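Local atomic coordinates of dual specificity protein phosphatase 8 (PDB entry 4JMK), a protein that probably dephosphorylates phosphotyrosine, phosphoserine and phosphothreonine in proteins and thereby negatively regulates mitogen-activated protein kinases. Residues D57-I71 against P127-E139. The protein carries 1 engineered substitution. Sequence-based numbering, arbitrary orientation.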
# COMPACT_ATOMS: atom_id res chain seq x y z
N ASP A 57 5.83 12.51 -3.35
CA ASP A 57 6.24 11.64 -4.46
C ASP A 57 7.46 12.19 -5.19
O ASP A 57 7.32 12.93 -6.17
CB ASP A 57 5.09 11.44 -5.46
CG ASP A 57 5.44 10.45 -6.56
OD1 ASP A 57 6.01 9.37 -6.25
OD2 ASP A 57 5.16 10.75 -7.74
N ASN A 58 8.66 11.82 -4.74
CA ASN A 58 9.87 12.34 -5.37
C ASN A 58 11.05 11.39 -5.28
O ASN A 58 10.94 10.30 -4.72
CB ASN A 58 10.24 13.73 -4.83
CG ASN A 58 10.66 13.71 -3.37
OD1 ASN A 58 11.61 13.03 -2.98
ND2 ASN A 58 9.95 14.48 -2.55
N TYR A 59 12.19 11.82 -5.81
CA TYR A 59 13.35 10.92 -5.92
C TYR A 59 14.18 10.82 -4.64
O TYR A 59 15.07 9.98 -4.54
CB TYR A 59 14.20 11.28 -7.14
CG TYR A 59 13.60 10.79 -8.46
CD1 TYR A 59 12.84 11.64 -9.26
CD2 TYR A 59 13.80 9.48 -8.89
CE1 TYR A 59 12.28 11.19 -10.45
CE2 TYR A 59 13.24 9.02 -10.08
CZ TYR A 59 12.49 9.88 -10.86
OH TYR A 59 11.94 9.42 -12.04
N CYS A 60 13.86 11.64 -3.64
CA CYS A 60 14.62 11.63 -2.39
C CYS A 60 13.78 11.26 -1.17
O CYS A 60 14.32 11.08 -0.08
CB CYS A 60 15.29 12.99 -2.18
SG CYS A 60 16.26 13.54 -3.59
N GLU A 61 12.47 11.15 -1.35
CA GLU A 61 11.60 10.81 -0.23
C GLU A 61 11.86 9.38 0.21
O GLU A 61 12.26 8.51 -0.57
CB GLU A 61 10.13 11.01 -0.59
CG GLU A 61 9.16 10.73 0.55
CD GLU A 61 9.19 11.79 1.64
OE1 GLU A 61 8.40 12.75 1.53
OE2 GLU A 61 9.99 11.66 2.59
N LYS A 62 11.62 9.14 1.49
CA LYS A 62 12.01 7.89 2.09
C LYS A 62 10.78 7.13 2.64
O LYS A 62 10.06 7.61 3.53
CB LYS A 62 13.08 8.23 3.13
CG LYS A 62 14.08 7.14 3.41
CD LYS A 62 14.33 7.12 4.92
CE LYS A 62 13.03 7.37 5.67
NZ LYS A 62 11.85 6.59 5.14
N LEU A 63 10.53 5.95 2.08
CA LEU A 63 9.31 5.18 2.36
C LEU A 63 9.65 3.97 3.25
O LEU A 63 8.77 3.41 3.91
CB LEU A 63 8.71 4.71 1.03
CG LEU A 63 7.53 3.74 0.96
CD1 LEU A 63 6.37 4.20 1.82
CD2 LEU A 63 7.08 3.55 -0.49
N LEU A 64 10.91 3.56 3.24
CA LEU A 64 11.35 2.30 3.87
C LEU A 64 10.86 1.93 5.30
O LEU A 64 10.32 0.82 5.50
CB LEU A 64 12.88 2.15 3.80
CG LEU A 64 13.43 1.09 2.86
CD1 LEU A 64 14.95 1.14 2.85
CD2 LEU A 64 12.94 -0.29 3.27
N PRO A 65 11.04 2.84 6.29
CA PRO A 65 10.64 2.62 7.68
C PRO A 65 9.17 2.77 7.90
O PRO A 65 8.77 2.66 9.05
CB PRO A 65 11.32 3.76 8.43
CG PRO A 65 11.31 4.83 7.45
CD PRO A 65 11.71 4.13 6.19
N TRP A 66 8.39 3.06 6.87
CA TRP A 66 6.94 3.09 7.01
C TRP A 66 6.32 1.79 6.54
O TRP A 66 5.14 1.56 6.76
CB TRP A 66 6.34 4.23 6.19
CG TRP A 66 6.63 5.58 6.75
CD1 TRP A 66 7.50 6.52 6.27
CD2 TRP A 66 6.02 6.17 7.91
NE1 TRP A 66 7.48 7.64 7.06
CE2 TRP A 66 6.58 7.45 8.08
CE3 TRP A 66 5.06 5.73 8.83
CZ2 TRP A 66 6.20 8.31 9.12
CZ3 TRP A 66 4.69 6.57 9.86
CH2 TRP A 66 5.26 7.85 10.00
N LEU A 67 7.12 0.95 5.89
CA LEU A 67 6.57 -0.25 5.25
C LEU A 67 6.04 -1.27 6.25
O LEU A 67 4.93 -1.76 6.10
CB LEU A 67 7.60 -0.89 4.30
CG LEU A 67 7.92 -0.05 3.06
CD1 LEU A 67 8.99 -0.71 2.17
CD2 LEU A 67 6.64 0.21 2.26
N ASP A 68 6.81 -1.57 7.29
CA ASP A 68 6.34 -2.55 8.26
C ASP A 68 5.05 -2.11 8.98
O ASP A 68 4.16 -2.92 9.21
CB ASP A 68 7.44 -2.91 9.26
CG ASP A 68 8.43 -3.94 8.70
OD1 ASP A 68 8.04 -4.76 7.83
OD2 ASP A 68 9.59 -3.93 9.14
N LYS A 69 4.95 -0.82 9.32
CA LYS A 69 3.74 -0.30 9.96
C LYS A 69 2.54 -0.23 9.01
O LYS A 69 1.40 -0.44 9.43
CB LYS A 69 4.00 1.08 10.59
CG LYS A 69 4.84 1.02 11.85
CD LYS A 69 4.82 2.35 12.61
CE LYS A 69 5.61 2.28 13.91
NZ LYS A 69 6.86 3.11 13.84
N SER A 70 2.79 0.08 7.75
CA SER A 70 1.75 0.05 6.71
C SER A 70 1.20 -1.37 6.54
O SER A 70 -0.01 -1.59 6.48
CB SER A 70 2.33 0.51 5.38
OG SER A 70 2.81 1.85 5.45
N ILE A 71 2.10 -2.34 6.48
CA ILE A 71 1.69 -3.74 6.38
C ILE A 71 0.88 -4.20 7.61
O ILE A 71 -0.14 -4.87 7.46
CB ILE A 71 2.94 -4.61 6.10
CG1 ILE A 71 3.45 -4.31 4.69
CG2 ILE A 71 2.64 -6.11 6.26
CD1 ILE A 71 4.81 -4.95 4.38
N PRO A 127 5.65 3.46 -10.40
CA PRO A 127 6.33 4.02 -9.22
C PRO A 127 7.67 4.62 -9.61
O PRO A 127 8.39 4.08 -10.47
CB PRO A 127 6.53 2.80 -8.31
CG PRO A 127 5.57 1.75 -8.82
CD PRO A 127 5.52 2.00 -10.31
N ASN A 128 8.01 5.76 -9.01
CA ASN A 128 9.27 6.39 -9.34
C ASN A 128 10.41 5.46 -8.91
O ASN A 128 10.24 4.60 -8.03
CB ASN A 128 9.38 7.77 -8.73
CG ASN A 128 10.23 7.79 -7.50
OD1 ASN A 128 11.37 8.26 -7.52
ND2 ASN A 128 9.70 7.28 -6.41
N PHE A 129 11.55 5.61 -9.56
CA PHE A 129 12.64 4.66 -9.37
C PHE A 129 13.14 4.62 -7.93
O PHE A 129 13.58 3.57 -7.45
CB PHE A 129 13.80 5.02 -10.30
CG PHE A 129 13.49 4.84 -11.75
CD1 PHE A 129 13.88 5.79 -12.69
CD2 PHE A 129 12.83 3.70 -12.19
CE1 PHE A 129 13.60 5.62 -14.04
CE2 PHE A 129 12.55 3.53 -13.54
CZ PHE A 129 12.93 4.48 -14.46
N ASN A 130 13.12 5.77 -7.27
CA ASN A 130 13.53 5.85 -5.87
C ASN A 130 12.72 4.88 -5.00
O ASN A 130 13.28 4.14 -4.18
CB ASN A 130 13.43 7.31 -5.40
CG ASN A 130 13.57 7.45 -3.89
OD1 ASN A 130 14.53 6.96 -3.29
ND2 ASN A 130 12.60 8.13 -3.27
N PHE A 131 11.40 4.86 -5.18
CA PHE A 131 10.55 3.94 -4.41
C PHE A 131 10.77 2.49 -4.80
O PHE A 131 10.80 1.60 -3.94
CB PHE A 131 9.06 4.31 -4.55
CG PHE A 131 8.72 5.64 -3.95
CD1 PHE A 131 7.63 6.36 -4.41
CD2 PHE A 131 9.50 6.17 -2.92
CE1 PHE A 131 7.32 7.61 -3.86
CE2 PHE A 131 9.19 7.42 -2.36
CZ PHE A 131 8.10 8.13 -2.83
N LEU A 132 10.92 2.23 -6.09
CA LEU A 132 11.21 0.86 -6.54
C LEU A 132 12.52 0.32 -5.94
O LEU A 132 12.59 -0.85 -5.55
CB LEU A 132 11.24 0.79 -8.08
CG LEU A 132 9.89 0.89 -8.79
CD1 LEU A 132 10.09 0.85 -10.30
CD2 LEU A 132 8.97 -0.24 -8.33
N GLY A 133 13.54 1.17 -5.85
CA GLY A 133 14.79 0.77 -5.22
C GLY A 133 14.64 0.47 -3.74
O GLY A 133 15.28 -0.46 -3.22
N GLN A 134 13.81 1.24 -3.04
CA GLN A 134 13.53 0.97 -1.63
C GLN A 134 12.84 -0.38 -1.45
O GLN A 134 13.07 -1.06 -0.46
CB GLN A 134 12.76 2.13 -1.00
CG GLN A 134 13.61 3.40 -0.89
CD GLN A 134 12.84 4.63 -0.43
OE1 GLN A 134 12.07 4.57 0.53
NE2 GLN A 134 13.06 5.76 -1.11
N LEU A 135 12.02 -0.80 -2.43
CA LEU A 135 11.51 -2.17 -2.44
C LEU A 135 12.61 -3.23 -2.49
O LEU A 135 12.54 -4.24 -1.78
CB LEU A 135 10.59 -2.40 -3.65
CG LEU A 135 9.23 -1.73 -3.68
CD1 LEU A 135 8.52 -2.15 -4.96
CD2 LEU A 135 8.44 -2.15 -2.45
N LEU A 136 13.60 -3.02 -3.35
CA LEU A 136 14.75 -3.93 -3.37
C LEU A 136 15.42 -4.02 -2.01
O LEU A 136 15.76 -5.12 -1.56
CB LEU A 136 15.80 -3.49 -4.40
CG LEU A 136 15.79 -4.10 -5.79
CD1 LEU A 136 17.17 -4.02 -6.46
CD2 LEU A 136 15.32 -5.53 -5.74
N GLU A 137 15.64 -2.88 -1.36
CA GLU A 137 16.31 -2.86 -0.05
C GLU A 137 15.44 -3.50 1.01
O GLU A 137 15.94 -4.16 1.92
CB GLU A 137 16.67 -1.44 0.39
CG GLU A 137 18.12 -1.03 0.15
CD GLU A 137 19.11 -2.04 0.68
OE1 GLU A 137 19.64 -2.80 -0.14
OE2 GLU A 137 19.36 -2.09 1.90
N TYR A 138 14.13 -3.31 0.89
CA TYR A 138 13.19 -3.92 1.82
C TYR A 138 13.26 -5.43 1.69
O TYR A 138 13.32 -6.15 2.70
CB TYR A 138 11.77 -3.40 1.56
CG TYR A 138 10.72 -3.90 2.54
CD1 TYR A 138 10.84 -3.65 3.90
CD2 TYR A 138 9.61 -4.61 2.09
CE1 TYR A 138 9.88 -4.11 4.80
CE2 TYR A 138 8.64 -5.08 2.98
CZ TYR A 138 8.79 -4.82 4.33
OH TYR A 138 7.84 -5.26 5.23
N GLU A 139 13.29 -5.93 0.46
CA GLU A 139 13.37 -7.37 0.24
C GLU A 139 14.66 -7.92 0.83
O GLU A 139 14.68 -9.01 1.42
CB GLU A 139 13.34 -7.69 -1.26
CG GLU A 139 13.41 -9.17 -1.58
CD GLU A 139 12.55 -10.03 -0.66
OE1 GLU A 139 11.39 -9.65 -0.35
OE2 GLU A 139 13.04 -11.10 -0.26
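In the catalytic domain of this dual specificity phosphatase, the loop at D57-L64, probably the general-acid loop by family resemblance, is fastened to the start of helix 129-148 by N130 and Q134. The N130 amide faces the loop because chi1, at 168°, swings CG away from the backbone N; ND2 spends one hydrogen on N58 O (3.1 Å) and the other on E61 O. The latter bond, N130 ND2 to E61 O, is 2.7 Å long and lies close to the amide plane of N130. One turn on, Q134 reaches out extended; its NE2 is a second donor to E61 O, at 2.9 Å. Q134 OE1 accepts from L63 N (2.6 Å) on a lone pair and, weakly, from L64 N. The two amides also meet each other, Q134 NE2 donating to N130 OD1 from above the carbonyl plane. N128, at the N-cap, accepts weakly from N130 N through OD1, which also lies over one face of the Y59 ring, 3.0 Å from CD2. Farther along, Y138 suits its place against helix 67-79 by offering an apolar face to L67 CD1, 3.9 Å from the ring centroid, and a hydroxyl that donates to D68 OD1 (2.7 Å). Were N130 replaced by an alanine, N58 O would probably lose this donor, E61 O would have one amide donor fewer, and the Q134 amide would be freer to turn. D57 OD1 is held by S93, near a bound sulfate and S88, the engineered replacement of the predicted phosphocysteine nucleophile. Asparagine and glutamine suit this seam because each amide both donates and accepts, so uncharged side chains can pair with both C=O and N-H groups of a loop lacking regular secondary structure.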